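Local coordinates for organic hydroperoxide resistance protein (PDB 6MJN) that probably detoxifies organic hydroperoxides by reducing them with a reactive thiol pair, as other dimeric OsmC/Ohr-family proteins do, at residues T14-K18 / V27-D31; K35-A39 / G49-P53; F65-R70 / D82-T86; L112-E118 / S143-K147. All blocks are in the same frame, centred on the assembly; numbering follows the deposited sequence.

Contact 1. Residues T14-K18 / V27-D31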
loop_
_atom_site.group_PDB
_atom_site.type_symbol
_atom_site.label_atom_id
_atom_site.label_comp_id
_atom_site.label_asym_id
_atom_site.label_seq_id
_atom_site.Cartn_x
_atom_site.Cartn_y
_atom_site.Cartn_z
ATOM N N THR B 14 -13.900 6.311 -0.863
ATOM C CA THR B 14 -12.831 6.910 -1.655
ATOM C C THR B 14 -11.981 7.770 -0.737
ATOM O O THR B 14 -12.513 8.488 0.111
ATOM C CB THR B 14 -13.402 7.751 -2.814
ATOM O OG1 THR B 14 -14.169 6.910 -3.687
ATOM C CG2 THR B 14 -12.290 8.395 -3.612
ATOM N N THR B 15 -10.665 7.702 -0.899
ATOM C CA THR B 15 -9.775 8.526 -0.100
ATOM C C THR B 15 -8.730 9.118 -1.035
ATOM O O THR B 15 -8.393 8.524 -2.055
ATOM C CB THR B 15 -9.142 7.717 1.068
ATOM O OG1 THR B 15 -8.320 8.569 1.875
ATOM C CG2 THR B 15 -8.286 6.546 0.559
ATOM N N ILE B 16 -8.263 10.319 -0.713
ATOM C CA ILE B 16 -7.331 11.050 -1.571
ATOM C C ILE B 16 -6.102 11.411 -0.750
ATOM O O ILE B 16 -6.240 11.961 0.349
ATOM C CB ILE B 16 -7.990 12.317 -2.151
ATOM C CG1 ILE B 16 -9.111 11.935 -3.129
ATOM C CG2 ILE B 16 -6.957 13.226 -2.839
ATOM C CD1 ILE B 16 -9.998 13.106 -3.496
ATOM N N ALA B 17 -4.908 11.126 -1.287
ATOM C CA ALA B 17 -3.649 11.524 -0.656
ATOM C C ALA B 17 -2.839 12.409 -1.587
ATOM O O ALA B 17 -2.875 12.238 -2.807
ATOM C CB ALA B 17 -2.788 10.323 -0.281
ATOM N N LYS B 18 -2.085 13.347 -1.005
ATOM C CA LYS B 18 -1.265 14.276 -1.780
ATOM C C LYS B 18 0.132 14.275 -1.176
ATOM O O LYS B 18 0.280 14.438 0.044
ATOM C CB LYS B 18 -1.858 15.681 -1.784
ATOM C CG LYS B 18 -3.230 15.798 -2.457
ATOM C CD LYS B 18 -3.726 17.231 -2.433
ATOM C CE LYS B 18 -4.958 17.398 -3.309
ATOM N NZ LYS B 18 -5.395 18.823 -3.380
ATOM N N VAL B 27 3.319 13.505 3.032
ATOM C CA VAL B 27 2.095 13.039 2.378
ATOM C C VAL B 27 0.943 13.090 3.374
ATOM O O VAL B 27 1.115 12.749 4.553
ATOM C CB VAL B 27 2.281 11.619 1.789
ATOM C CG1 VAL B 27 2.589 10.611 2.895
ATOM C CG2 VAL B 27 1.065 11.188 0.979
ATOM N N GLU B 28 -0.235 13.537 2.908
ATOM C CA GLU B 28 -1.417 13.669 3.766
ATOM C C GLU B 28 -2.653 13.219 3.007
ATOM O O GLU B 28 -2.759 13.438 1.797
ATOM C CB GLU B 28 -1.689 15.122 4.231
ATOM C CG GLU B 28 -0.668 15.705 5.192
ATOM C CD GLU B 28 -1.023 17.097 5.748
ATOM O OE1 GLU B 28 -2.178 17.575 5.612
ATOM O OE2 GLU B 28 -0.115 17.717 6.340
ATOM N N THR B 29 -3.618 12.669 3.736
ATOM C CA THR B 29 -4.932 12.455 3.158
ATOM C C THR B 29 -5.722 13.742 3.259
ATOM O O THR B 29 -5.506 14.549 4.164
ATOM C CB THR B 29 -5.703 11.331 3.853
ATOM O OG1 THR B 29 -5.752 11.560 5.274
ATOM C CG2 THR B 29 -5.057 9.981 3.562
ATOM N N THR B 30 -6.661 13.912 2.329
ATOM C CA THR B 30 -7.473 15.120 2.290
ATOM C C THR B 30 -8.302 15.277 3.559
ATOM O O THR B 30 -8.533 16.408 4.011
ATOM C CB THR B 30 -8.361 15.095 1.040
ATOM O OG1 THR B 30 -7.529 15.178 -0.132
ATOM C CG2 THR B 30 -9.350 16.250 1.039
ATOM N N ASP B 31 -8.731 14.173 4.175
ATOM C CA ASP B 31 -9.506 14.305 5.405
ATOM C C ASP B 31 -8.631 14.463 6.645
ATOM O O ASP B 31 -9.161 14.492 7.759
ATOM C CB ASP B 31 -10.469 13.123 5.577
ATOM C CG ASP B 31 -9.758 11.788 5.786
ATOM O OD1 ASP B 31 -8.511 11.743 5.766
ATOM O OD2 ASP B 31 -10.467 10.773 5.983
#
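The carbonyl oxygen of Ile16 gathers several groups around it from the end of the facing strand and the turn after it. Thr30 N donates to Ile16 O at 2.8 Å, and Thr29 CA brings a C-H to the same oxygen at 3.1 Å. The Thr30 side chain runs alongside that of Ile16, both pointing the same way, and its OG1 rests 3.4 Å from Ile16 CG2. These bonds belong to the antiparallel hairpin of strands 13-20 and 26-29. Lys18 and Glu28 form its hydrogen-bonded pair, with Lys18 N reaching Glu28 O at 2.9 Å and Glu28 N returning to Lys18 O at 3.0 Å. Next to it, Ala17 and Thr29 make a non-hydrogen-bonded pair on the buried face, where Ala17 CB also meets Val27 CG2 at 4.1 Å. The second subunit extends the sheet, pairing its own strand antiparallel with residues 14-18, and its Gln55 bonds to Thr15 OG1. With chi1 at 53°, Thr29 OG1 sits between its own backbone N and carbonyl carbon, a placement from which it donates to Asp31 OD1 at 2.8 Å while accepting from Leu34 N.

Contact 2. Residues K35-A39 / G49-P53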
loop_
_atom_site.group_PDB
_atom_site.type_symbol
_atom_site.label_atom_id
_atom_site.label_comp_id
_atom_site.label_asym_id
_atom_site.label_seq_id
_atom_site.Cartn_x
_atom_site.Cartn_y
_atom_site.Cartn_z
ATOM N N LYS B 35 -1.244 11.973 8.257
ATOM C CA LYS B 35 -0.322 13.076 7.961
ATOM C C LYS B 35 1.075 12.582 8.308
ATOM O O LYS B 35 1.356 12.341 9.488
ATOM C CB LYS B 35 -0.656 14.337 8.776
ATOM C CG LYS B 35 -1.993 15.028 8.450
ATOM C CD LYS B 35 -2.188 16.325 9.274
ATOM C CE LYS B 35 -3.562 16.916 9.012
ATOM N NZ LYS B 35 -3.825 18.166 9.797
ATOM N N LEU B 36 1.953 12.449 7.312
ATOM C CA LEU B 36 3.189 11.688 7.494
ATOM C C LEU B 36 4.386 12.365 6.843
ATOM O O LEU B 36 4.338 12.706 5.660
ATOM C CB LEU B 36 3.055 10.281 6.909
ATOM C CG LEU B 36 2.046 9.322 7.515
ATOM C CD1 LEU B 36 2.020 8.097 6.631
ATOM C CD2 LEU B 36 2.446 8.976 8.933
ATOM N N ASP B 37 5.460 12.533 7.612
ATOM C CA ASP B 37 6.762 12.857 7.042
ATOM C C ASP B 37 7.384 11.598 6.458
ATOM O O ASP B 37 7.135 10.491 6.937
ATOM C CB ASP B 37 7.697 13.435 8.101
ATOM C CG ASP B 37 7.341 14.857 8.500
ATOM O OD1 ASP B 37 6.650 15.556 7.730
ATOM O OD2 ASP B 37 7.779 15.289 9.586
ATOM N N LEU B 38 8.213 11.779 5.434
ATOM C CA LEU B 38 8.845 10.694 4.707
ATOM C C LEU B 38 10.357 10.865 4.741
ATOM O O LEU B 38 10.867 11.982 4.829
ATOM C CB LEU B 38 8.382 10.666 3.247
ATOM C CG LEU B 38 6.874 10.592 3.051
ATOM C CD1 LEU B 38 6.475 10.908 1.617
ATOM C CD2 LEU B 38 6.453 9.187 3.439
ATOM N N ALA B 39 11.078 9.753 4.644
ATOM C CA ALA B 39 12.520 9.830 4.466
ATOM C C ALA B 39 13.003 8.565 3.783
ATOM O O ALA B 39 12.453 7.483 3.987
ATOM C CB ALA B 39 13.257 10.025 5.798
ATOM N N GLY B 49 14.682 8.046 9.863
ATOM C CA GLY B 49 14.043 8.912 10.830
ATOM C C GLY B 49 12.601 9.259 10.522
ATOM O O GLY B 49 11.994 10.034 11.278
ATOM N N ALA B 50 12.050 8.734 9.429
ATOM C CA ALA B 50 10.630 8.831 9.093
ATOM C C ALA B 50 10.255 7.632 8.226
ATOM O O ALA B 50 11.119 6.866 7.789
ATOM C CB ALA B 50 10.308 10.146 8.376
ATOM N N THR B 51 8.952 7.474 7.960
ATOM C CA THR B 51 8.487 6.294 7.234
ATOM C C THR B 51 8.701 6.466 5.727
ATOM O O THR B 51 9.262 7.462 5.259
ATOM C CB THR B 51 7.024 5.999 7.565
ATOM O OG1 THR B 51 6.690 4.668 7.125
ATOM C CG2 THR B 51 6.105 6.977 6.880
ATOM N N ASN B 52 8.255 5.476 4.957
ATOM C CA ASN B 52 8.497 5.412 3.518
ATOM C C ASN B 52 7.403 4.551 2.883
ATOM O O ASN B 52 6.653 3.857 3.591
ATOM C CB ASN B 52 9.897 4.840 3.218
ATOM C CG ASN B 52 10.114 3.490 3.863
ATOM O OD1 ASN B 52 9.446 2.533 3.507
ATOM N ND2 ASN B 52 11.068 3.402 4.801
ATOM N N PRO B 53 7.287 4.558 1.545
ATOM C CA PRO B 53 6.230 3.757 0.903
ATOM C C PRO B 53 6.281 2.258 1.195
ATOM O O PRO B 53 5.219 1.632 1.178
ATOM C CB PRO B 53 6.441 4.035 -0.594
ATOM C CG PRO B 53 7.036 5.422 -0.613
ATOM C CD PRO B 53 7.973 5.431 0.567
HETATM O O HOH W 1 7.016 9.409 9.260
HETATM O O HOH W 2 12.561 5.572 5.879
#
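The flat peptide joining Leu38 to Ala39 is met on one face by the methyl of Ala50, whose CB stands 3.7 Å from Leu38 C, almost straight above it. At the N-H edge of the same peptide, Ala39 N donates to Thr51 O at 3.0 Å, and the bond leaves little bend at the hydrogen (158°). The contact joins the end of strand 35-37, the third strand of the N-terminal antiparallel sheet, to the loop that leads into the long helix 53-76 of the OsmC-like fold. Asn52 is the N-cap of that helix, its OD1 accepting from Gln55 N, while Ala39 O lies near Asn52 CB.

Ala50 CB also meets Ala39 CB at 3.9 Å, so one methyl serves both the peptide face and a side chain. Further along, Thr51 OG1 lies opposite its own N (chi1 -165°) and bonds with Gln55 OE1, which leaves CG2 between N and the carbonyl carbon, turned towards Leu38 CD2, 4.1 Å away. Leu38 and Thr51 also pack against Ala63 and Leu34 of the second subunit, respectively.

Two waters complete the join. One donates to Asp37 O and accepts from Thr51 N; the other donates to Ala39 O and to Ala50 O, both at 2.7 Å, and accepts from Asn52 ND2.

Contact 3. Residues F65-R70 / D82-T86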
loop_
_atom_site.group_PDB
_atom_site.type_symbol
_atom_site.label_atom_id
_atom_site.label_comp_id
_atom_site.label_asym_id
_atom_site.label_seq_id
_atom_site.Cartn_x
_atom_site.Cartn_y
_atom_site.Cartn_z
ATOM N N PHE B 65 -4.947 -7.936 5.700
ATOM C CA PHE B 65 -5.003 -9.388 5.750
ATOM C C PHE B 65 -5.555 -9.854 7.086
ATOM O O PHE B 65 -6.323 -10.811 7.132
ATOM C CB PHE B 65 -3.619 -9.994 5.483
ATOM C CG PHE B 65 -3.659 -11.441 5.050
ATOM C CD1 PHE B 65 -3.750 -12.477 5.987
ATOM C CD2 PHE B 65 -3.589 -11.766 3.699
ATOM C CE1 PHE B 65 -3.784 -13.808 5.572
ATOM C CE2 PHE B 65 -3.626 -13.077 3.281
ATOM C CZ PHE B 65 -3.718 -14.112 4.206
ATOM N N GLU B 66 -5.193 -9.181 8.185
ATOM C CA GLU B 66 -5.803 -9.515 9.470
ATOM C C GLU B 66 -7.321 -9.396 9.398
ATOM O O GLU B 66 -8.051 -10.261 9.903
ATOM C CB GLU B 66 -5.259 -8.610 10.575
ATOM C CG GLU B 66 -5.778 -9.032 11.957
ATOM C CD GLU B 66 -5.642 -7.950 13.011
ATOM O OE1 GLU B 66 -4.861 -7.000 12.797
ATOM O OE2 GLU B 66 -6.317 -8.053 14.057
ATOM N N SER B 67 -7.819 -8.338 8.756
ATOM C CA SER B 67 -9.257 -8.163 8.608
ATOM C C SER B 67 -9.876 -9.283 7.782
ATOM O O SER B 67 -10.988 -9.734 8.074
ATOM C CB SER B 67 -9.548 -6.804 7.969
ATOM O OG SER B 67 -10.935 -6.614 7.810
ATOM N N ALA B 68 -9.184 -9.739 6.736
ATOM C CA ALA B 68 -9.739 -10.800 5.898
ATOM C C ALA B 68 -9.803 -12.133 6.641
ATOM O O ALA B 68 -10.741 -12.917 6.438
ATOM C CB ALA B 68 -8.921 -10.947 4.618
ATOM N N ILE B 69 -8.801 -12.416 7.478
ATOM C CA ILE B 69 -8.868 -13.574 8.370
ATOM C C ILE B 69 -10.093 -13.480 9.272
ATOM O O ILE B 69 -10.864 -14.438 9.412
ATOM C CB ILE B 69 -7.579 -13.695 9.204
ATOM C CG1 ILE B 69 -6.379 -14.012 8.308
ATOM C CG2 ILE B 69 -7.767 -14.758 10.300
ATOM C CD1 ILE B 69 -5.021 -14.093 9.084
ATOM N N ARG B 70 -10.272 -12.331 9.931
ATOM C CA ARG B 70 -11.420 -12.185 10.820
ATOM C C ARG B 70 -12.730 -12.324 10.050
ATOM O O ARG B 70 -13.694 -12.910 10.556
ATOM C CB ARG B 70 -11.355 -10.846 11.561
ATOM C CG ARG B 70 -10.178 -10.745 12.514
ATOM C CD ARG B 70 -10.224 -9.497 13.379
ATOM N NE ARG B 70 -9.008 -9.337 14.175
ATOM C CZ ARG B 70 -8.858 -9.779 15.424
ATOM N NH1 ARG B 70 -9.851 -10.414 16.039
ATOM N NH2 ARG B 70 -7.708 -9.583 16.061
ATOM N N ASP B 82 -8.062 -15.071 18.761
ATOM C CA ASP B 82 -7.285 -13.879 18.446
ATOM C C ASP B 82 -6.469 -14.124 17.179
ATOM O O ASP B 82 -6.272 -15.263 16.749
ATOM C CB ASP B 82 -6.369 -13.491 19.616
ATOM C CG ASP B 82 -5.895 -12.050 19.539
ATOM O OD1 ASP B 82 -6.407 -11.286 18.690
ATOM O OD2 ASP B 82 -5.002 -11.680 20.333
ATOM N N VAL B 83 -6.010 -13.032 16.574
ATOM C CA VAL B 83 -5.098 -13.112 15.439
ATOM C C VAL B 83 -4.243 -11.854 15.431
ATOM O O VAL B 83 -4.729 -10.754 15.710
ATOM C CB VAL B 83 -5.859 -13.285 14.103
ATOM C CG1 VAL B 83 -6.836 -12.146 13.889
ATOM C CG2 VAL B 83 -4.886 -13.341 12.926
ATOM N N SER B 84 -2.961 -12.023 15.131
ATOM C CA SER B 84 -2.123 -10.898 14.756
ATOM C C SER B 84 -1.454 -11.229 13.433
ATOM O O SER B 84 -1.319 -12.397 13.051
ATOM C CB SER B 84 -1.079 -10.580 15.828
ATOM O OG SER B 84 -0.178 -11.646 15.979
ATOM N N MET B 85 -1.003 -10.184 12.747
ATOM C CA MET B 85 -0.518 -10.306 11.389
ATOM C C MET B 85 0.802 -9.559 11.248
ATOM O O MET B 85 0.893 -8.383 11.616
ATOM C CB MET B 85 -1.553 -9.728 10.424
ATOM C CG MET B 85 -1.468 -10.266 9.045
ATOM S SD MET B 85 -1.772 -12.045 9.006
ATOM C CE MET B 85 -0.587 -12.338 7.688
ATOM N N THR B 86 1.801 -10.250 10.719
ATOM C CA THR B 86 3.105 -9.703 10.379
ATOM C C THR B 86 3.232 -9.689 8.858
ATOM O O THR B 86 2.918 -10.685 8.198
ATOM C CB THR B 86 4.221 -10.566 10.981
ATOM O OG1 THR B 86 4.102 -10.582 12.412
ATOM C CG2 THR B 86 5.576 -10.020 10.614
#
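Phe65, Ile69, Val83 and Met85 form the close-packed half of this contact, in which helix 53-76 packs along strand 82-93, on the face bearing Val83 and Met85 and roughly antiparallel to it (151°). This is the packing of the long helix on the mixed sheet in the OsmC-like fold. Met85 makes a Met-aromatic contact with Phe65: its CE comes within 3.6 Å of Phe65 CD1, approaching the ring obliquely. The bend of the Met85 chain at chi2 (62°) places SD beside Phe65 CD1, with Ile69 CD1 3.8 Å from it. The same Ile69 CD1 meets Val83 CG2 at 3.9 Å. Leu105 and Ala107 of the adjoining strand, with Val121 and Ala124 of helix 114-125, help to enclose this group.

At the other end the packing gives way to charge, buried at Glu66 against the second subunit and exposed at Asp82. Arg70 extends its chain towards the strand and grips Glu66 side-on, NE and NH2 both meeting OE2, which also accepts from Gly22 N of the second subunit. Three donors on one buried oxygen would favour the ionised carboxylate. By contrast, the bridge to Asp82 is loose: Arg70 NH2 to Asp82 OD1 is a weak bond of 3.4 Å, with guanidinium and carboxylate planes turned 45° apart. Val83 CG1 lies over one face of the guanidinium, offset towards its rim, 3.5 Å from Arg70 CZ.

Contact 4. Residues L112-E118 / S143-K147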
loop_
_atom_site.group_PDB
_atom_site.type_symbol
_atom_site.label_atom_id
_atom_site.label_comp_id
_atom_site.label_asym_id
_atom_site.label_seq_id
_atom_site.Cartn_x
_atom_site.Cartn_y
_atom_site.Cartn_z
ATOM N N LEU B 112 -7.349 -22.332 17.042
ATOM C CA LEU B 112 -7.466 -23.350 16.011
ATOM C C LEU B 112 -6.255 -24.264 16.066
ATOM O O LEU B 112 -5.186 -23.874 16.554
ATOM C CB LEU B 112 -7.549 -22.722 14.616
ATOM C CG LEU B 112 -8.695 -21.744 14.378
ATOM C CD1 LEU B 112 -8.593 -21.210 12.955
ATOM C CD2 LEU B 112 -10.018 -22.413 14.614
ATOM N N ASN B 113 -6.422 -25.490 15.559
ATOM C CA ASN B 113 -5.238 -26.320 15.388
ATOM C C ASN B 113 -4.492 -25.851 14.126
ATOM O O ASN B 113 -4.975 -24.999 13.361
ATOM C CB ASN B 113 -5.601 -27.825 15.413
ATOM C CG ASN B 113 -6.454 -28.285 14.221
ATOM O OD1 ASN B 113 -6.137 -28.019 13.062
ATOM N ND2 ASN B 113 -7.528 -29.025 14.519
ATOM N N GLN B 114 -3.258 -26.335 13.961
ATOM C CA GLN B 114 -2.398 -25.813 12.895
ATOM C C GLN B 114 -3.042 -25.980 11.516
ATOM O O GLN B 114 -3.022 -25.055 10.692
ATOM C CB GLN B 114 -1.037 -26.515 12.933
ATOM C CG GLN B 114 -0.069 -26.070 11.835
ATOM C CD GLN B 114 0.459 -24.670 12.054
ATOM O OE1 GLN B 114 0.525 -24.196 13.184
ATOM N NE2 GLN B 114 0.833 -23.992 10.962
ATOM N N ASN B 115 -3.639 -27.141 11.252
ATOM C CA ASN B 115 -4.231 -27.369 9.930
ATOM C C ASN B 115 -5.429 -26.451 9.684
ATOM O O ASN B 115 -5.542 -25.836 8.615
ATOM C CB ASN B 115 -4.619 -28.841 9.772
ATOM C CG ASN B 115 -3.415 -29.741 9.540
ATOM O OD1 ASN B 115 -2.335 -29.273 9.175
ATOM N ND2 ASN B 115 -3.597 -31.040 9.747
ATOM N N GLU B 116 -6.333 -26.342 10.666
ATOM C CA GLU B 116 -7.444 -25.395 10.581
ATOM C C GLU B 116 -6.963 -23.988 10.280
ATOM O O GLU B 116 -7.573 -23.270 9.478
ATOM C CB GLU B 116 -8.236 -25.374 11.892
ATOM C CG GLU B 116 -9.085 -26.602 12.147
ATOM C CD GLU B 116 -9.677 -26.625 13.562
ATOM O OE1 GLU B 116 -9.117 -25.966 14.475
ATOM O OE2 GLU B 116 -10.704 -27.307 13.760
ATOM N N ALA B 117 -5.891 -23.561 10.945
ATOM C CA ALA B 117 -5.380 -22.214 10.737
ATOM C C ALA B 117 -4.820 -22.051 9.328
ATOM O O ALA B 117 -5.009 -21.006 8.700
ATOM C CB ALA B 117 -4.311 -21.892 11.780
ATOM N N GLU B 118 -4.134 -23.076 8.816
ATOM C CA GLU B 118 -3.581 -22.991 7.465
ATOM C C GLU B 118 -4.684 -22.848 6.427
ATOM O O GLU B 118 -4.537 -22.093 5.458
ATOM C CB GLU B 118 -2.701 -24.207 7.172
ATOM C CG GLU B 118 -1.498 -24.219 8.092
ATOM C CD GLU B 118 -0.559 -25.373 7.912
ATOM O OE1 GLU B 118 -0.976 -26.439 7.407
ATOM O OE2 GLU B 118 0.608 -25.203 8.316
ATOM N N SER B 143 2.894 -17.882 5.962
ATOM C CA SER B 143 3.124 -18.856 7.019
ATOM C C SER B 143 2.140 -18.573 8.137
ATOM O O SER B 143 1.607 -17.461 8.261
ATOM C CB SER B 143 4.562 -18.819 7.535
ATOM O OG SER B 143 4.867 -17.562 8.120
ATOM N N VAL B 144 1.876 -19.583 8.958
ATOM C CA VAL B 144 0.928 -19.402 10.041
ATOM C C VAL B 144 1.401 -20.186 11.254
ATOM O O VAL B 144 1.950 -21.286 11.142
ATOM C CB VAL B 144 -0.499 -19.804 9.615
ATOM C CG1 VAL B 144 -0.495 -21.195 9.088
ATOM C CG2 VAL B 144 -1.478 -19.660 10.774
ATOM N N SER B 145 1.236 -19.569 12.418
ATOM C CA SER B 145 1.550 -20.198 13.690
ATOM C C SER B 145 0.302 -20.147 14.553
ATOM O O SER B 145 -0.518 -19.227 14.426
ATOM C CB SER B 145 2.701 -19.483 14.394
ATOM O OG SER B 145 3.880 -19.563 13.616
ATOM N N VAL B 146 0.137 -21.150 15.409
ATOM C CA VAL B 146 -0.986 -21.158 16.326
ATOM C C VAL B 146 -0.422 -21.165 17.740
ATOM O O VAL B 146 0.750 -21.474 17.967
ATOM C CB VAL B 146 -1.948 -22.347 16.089
ATOM C CG1 VAL B 146 -2.608 -22.210 14.715
ATOM C CG2 VAL B 146 -1.213 -23.671 16.186
ATOM N N LYS B 147 -1.264 -20.788 18.691
ATOM C CA LYS B 147 -0.837 -20.712 20.083
ATOM C C LYS B 147 -2.052 -20.671 20.997
ATOM O O LYS B 147 -3.182 -20.818 20.530
ATOM C CB LYS B 147 0.053 -19.493 20.319
ATOM O OXT LYS B 147 -1.932 -20.503 22.212
HETATM O O HOH W 3 2.219 -23.095 15.211
#
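A capping box starts helix 114-125 where it faces the C-terminal strand 140-146. Within it Glu116 N donates to Asn113 OD1 at 2.9 Å, and Asn113 N answers to Glu116 OE1, capping the N-terminal end of the helix. From that turn Gln114 reaches across to the strand. Its CG lies anti to the backbone N (chi1 178°) and the chain then bends at chi2, which brings NE2 to Val144 O at 2.9 Å along a practically straight N-H line (177°). The acceptor is approached from above its carbonyl plane, about 49° out of it. The second hydrogen of NE2 goes to Glu118 OE2, one helical turn on; both partners lie in the amide plane, which fixes the rotation of the group. A water links Gln114 OE1 to Val146 N. The helix packs on the Val144 and Val146 face of strand 140-146, an outermost strand of the mixed sheet it forms with strands 82-93 and 99-110. Ala117 is the buried residue here: its CB is set tightly against Val146 CG1, at 3.4 Å, and also leans on Ile109. Val146 CG1 also lies 3.6 Å from Leu112 O.

Read from the N terminus, the four contacts close one after another, and none encloses or crosses the next. Contact 1 closes the hairpin of strands 13-20 and 26-29. Contact 2 follows in the same sheet, through a backbone bond between Val27 and Leu36, and spans the loop from strand 35-37 to helix 53-76. That helix carries the chain past the centre to contact 3, which closes its turn back into strand 82-93. Contact 4, centred about 12 Å from contact 3, bridges the longest span and returns the C-terminal strand of the same mixed sheet to helix 114-125. The second subunit touches contacts 1 to 3, but not contact 4.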